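Local coordinates for fiber protein 2 (Human adenovirus type 41, PDB 2BZV) that probably attaches the virion to its host-cell receptor through the trimeric knob at the tip of the short capsid fiber, at residues L74-Q79 with S90-Q95. Numbering follows the deposited sequence.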
loop_
_atom_site.group_PDB
_atom_site.type_symbol
_atom_site.label_atom_id
_atom_site.label_comp_id
_atom_site.label_asym_id
_atom_site.label_seq_id
_atom_site.Cartn_x
_atom_site.Cartn_y
_atom_site.Cartn_z
ATOM N N LEU A 74 4.640 16.011 13.355
ATOM C CA LEU A 74 4.010 17.005 12.486
ATOM C C LEU A 74 2.623 17.291 13.058
ATOM O O LEU A 74 1.726 16.444 12.978
ATOM C CB LEU A 74 3.890 16.508 11.045
ATOM C CG LEU A 74 5.216 16.115 10.376
ATOM C CD1 LEU A 74 4.948 15.686 8.953
ATOM C CD2 LEU A 74 6.232 17.250 10.392
ATOM N N PRO A 75 2.451 18.460 13.682
ATOM C CA PRO A 75 1.170 18.837 14.270
ATOM C C PRO A 75 0.328 19.680 13.324
ATOM O O PRO A 75 0.880 20.484 12.558
ATOM C CB PRO A 75 1.606 19.691 15.473
ATOM C CG PRO A 75 2.841 20.405 14.974
ATOM C CD PRO A 75 3.483 19.482 13.953
ATOM N N PHE A 76 -0.989 19.518 13.401
ATOM C CA PHE A 76 -1.926 20.263 12.554
ATOM C C PHE A 76 -3.041 20.838 13.414
ATOM O O PHE A 76 -3.402 20.264 14.443
ATOM C CB PHE A 76 -2.558 19.356 11.486
ATOM C CG PHE A 76 -1.541 18.708 10.574
ATOM C CD1 PHE A 76 -1.231 19.262 9.338
ATOM C CD2 PHE A 76 -0.897 17.548 10.958
ATOM C CE1 PHE A 76 -0.276 18.658 8.523
ATOM C CE2 PHE A 76 0.043 16.941 10.149
ATOM C CZ PHE A 76 0.353 17.501 8.933
ATOM N N ASP A 77 -3.602 21.956 12.962
ATOM C CA ASP A 77 -4.790 22.493 13.622
ATOM C C ASP A 77 -6.037 21.716 13.191
ATOM O O ASP A 77 -5.965 20.786 12.368
ATOM C CB ASP A 77 -4.903 24.018 13.427
ATOM C CG ASP A 77 -5.235 24.451 12.004
ATOM O OD1 ASP A 77 -5.651 23.618 11.172
ATOM O OD2 ASP A 77 -5.087 25.665 11.733
ATOM N N ASN A 78 -7.183 22.070 13.754
ATOM C CA ASN A 78 -8.427 21.348 13.505
ATOM C C ASN A 78 -8.954 21.518 12.081
ATOM O O ASN A 78 -9.918 20.851 11.707
ATOM C CB ASN A 78 -9.498 21.782 14.526
ATOM C CG ASN A 78 -9.365 21.034 15.856
ATOM O OD1 ASN A 78 -9.343 19.795 15.886
ATOM N ND2 ASN A 78 -9.310 21.800 16.956
ATOM N N GLN A 79 -8.326 22.407 11.304
ATOM C CA GLN A 79 -8.696 22.611 9.903
ATOM C C GLN A 79 -7.726 21.918 8.947
ATOM O O GLN A 79 -7.917 21.960 7.734
ATOM C CB GLN A 79 -8.765 24.109 9.575
ATOM C CG GLN A 79 -9.966 24.842 10.167
ATOM C CD GLN A 79 -9.894 25.083 11.653
ATOM O OE1 GLN A 79 -8.893 25.574 12.191
ATOM N NE2 GLN A 79 -10.987 24.756 12.345
ATOM N N SER A 90 6.957 26.130 4.317
ATOM C CA SER A 90 6.901 26.550 2.927
ATOM C C SER A 90 7.162 25.408 1.957
ATOM O O SER A 90 6.908 25.554 0.767
ATOM C CB SER A 90 7.891 27.688 2.662
ATOM O OG SER A 90 9.218 27.215 2.760
ATOM N N THR A 91 7.664 24.272 2.434
ATOM C CA THR A 91 7.866 23.116 1.556
ATOM C C THR A 91 6.697 22.130 1.608
ATOM O O THR A 91 6.688 21.175 0.833
ATOM C CB THR A 91 9.183 22.367 1.835
ATOM O OG1 THR A 91 9.128 21.692 3.108
ATOM C CG2 THR A 91 10.382 23.320 1.804
ATOM N N TRP A 92 5.710 22.367 2.459
ATOM C CA TRP A 92 4.555 21.452 2.607
ATOM C C TRP A 92 3.453 21.945 1.685
ATOM O O TRP A 92 2.736 22.914 2.000
ATOM C CB TRP A 92 4.123 21.454 4.064
ATOM C CG TRP A 92 3.031 20.504 4.438
ATOM C CD1 TRP A 92 1.818 20.835 4.967
ATOM C CD2 TRP A 92 3.063 19.062 4.379
ATOM N NE1 TRP A 92 1.082 19.694 5.230
ATOM C CE2 TRP A 92 1.825 18.595 4.878
ATOM C CE3 TRP A 92 4.010 18.130 3.938
ATOM C CZ2 TRP A 92 1.515 17.236 4.954
ATOM C CZ3 TRP A 92 3.699 16.775 4.010
ATOM C CH2 TRP A 92 2.465 16.342 4.517
ATOM N N ARG A 93 3.368 21.313 0.510
ATOM C CA ARG A 93 2.611 21.858 -0.611
ATOM C C ARG A 93 1.736 20.804 -1.276
ATOM O O ARG A 93 2.060 19.620 -1.312
ATOM C CB ARG A 93 3.561 22.439 -1.675
ATOM C CG ARG A 93 4.545 23.452 -1.054
ATOM C CD ARG A 93 5.329 24.272 -2.051
ATOM N NE ARG A 93 4.618 25.450 -2.440
ATOM C CZ ARG A 93 4.646 26.698 -1.943
ATOM N NH1 ARG A 93 5.387 27.142 -0.938
ATOM N NH2 ARG A 93 3.840 27.518 -2.544
ATOM N N TYR A 94 0.610 21.255 -1.820
ATOM C CA TYR A 94 -0.164 20.435 -2.745
ATOM C C TYR A 94 0.659 20.286 -4.015
ATOM O O TYR A 94 1.008 21.275 -4.658
ATOM C CB TYR A 94 -1.501 21.092 -3.083
ATOM C CG TYR A 94 -2.501 21.093 -1.943
ATOM C CD1 TYR A 94 -2.980 19.905 -1.414
ATOM C CD2 TYR A 94 -2.995 22.294 -1.433
ATOM C CE1 TYR A 94 -3.910 19.908 -0.382
ATOM C CE2 TYR A 94 -3.923 22.316 -0.407
ATOM C CZ TYR A 94 -4.370 21.118 0.121
ATOM O OH TYR A 94 -5.288 21.093 1.146
ATOM N N GLN A 95 0.976 19.048 -4.391
ATOM C CA GLN A 95 1.822 18.839 -5.550
ATOM C C GLN A 95 1.184 19.373 -6.830
ATOM O O GLN A 95 1.879 19.908 -7.691
ATOM C CB GLN A 95 2.163 17.352 -5.645
ATOM C CG GLN A 95 2.938 16.999 -6.879
ATOM C CD GLN A 95 2.002 16.455 -7.913
ATOM O OE1 GLN A 95 1.152 15.623 -7.620
ATOM N NE2 GLN A 95 2.133 16.964 -9.118
#
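Phe76 sets the edge of its ring against the indole of Trp92, and this one aromatic pair makes the contact in the interior of the antiparallel beta-sandwich of the adenovirus fiber knob. Phe76 sits at the end of strand 69-76, in one sheet, while Trp92 immediately precedes strand 93-94, at the margin of the other within this chain. The two side chains reach inward from facing layers and cross at about a right angle. Phe76 CE1 comes within 3.7 Å of Trp92 NE1, which lies near the plane of the phenyl ring, at its edge. Farther along, Phe76 CZ and Trp92 CZ2 are 4.2 Å apart. The planes of the phenyl and the indole five-membered ring are inclined at 49°, an oblique meeting that is neither a stack nor a T-shape. With CG anti to the backbone N (chi1 -175°), the Trp92 indole slants through the interior between the sheets, and its NE1 side meets Phe76. Leu40 and Leu42 of strand 36-45 and Ile19 of strand 18-20 pack on the indole; Met108 touches Phe76. No hydrogen bond joins the two segments. Within each, a side chain also grips the backbone: past the strand, Asp77 OD1 accepts from Gln79 N, an Asx turn, and in the other segment Arg93 folds back so that NH1 donates, in its guanidinium plane, to a lone pair of Ser90 O at 2.8 Å.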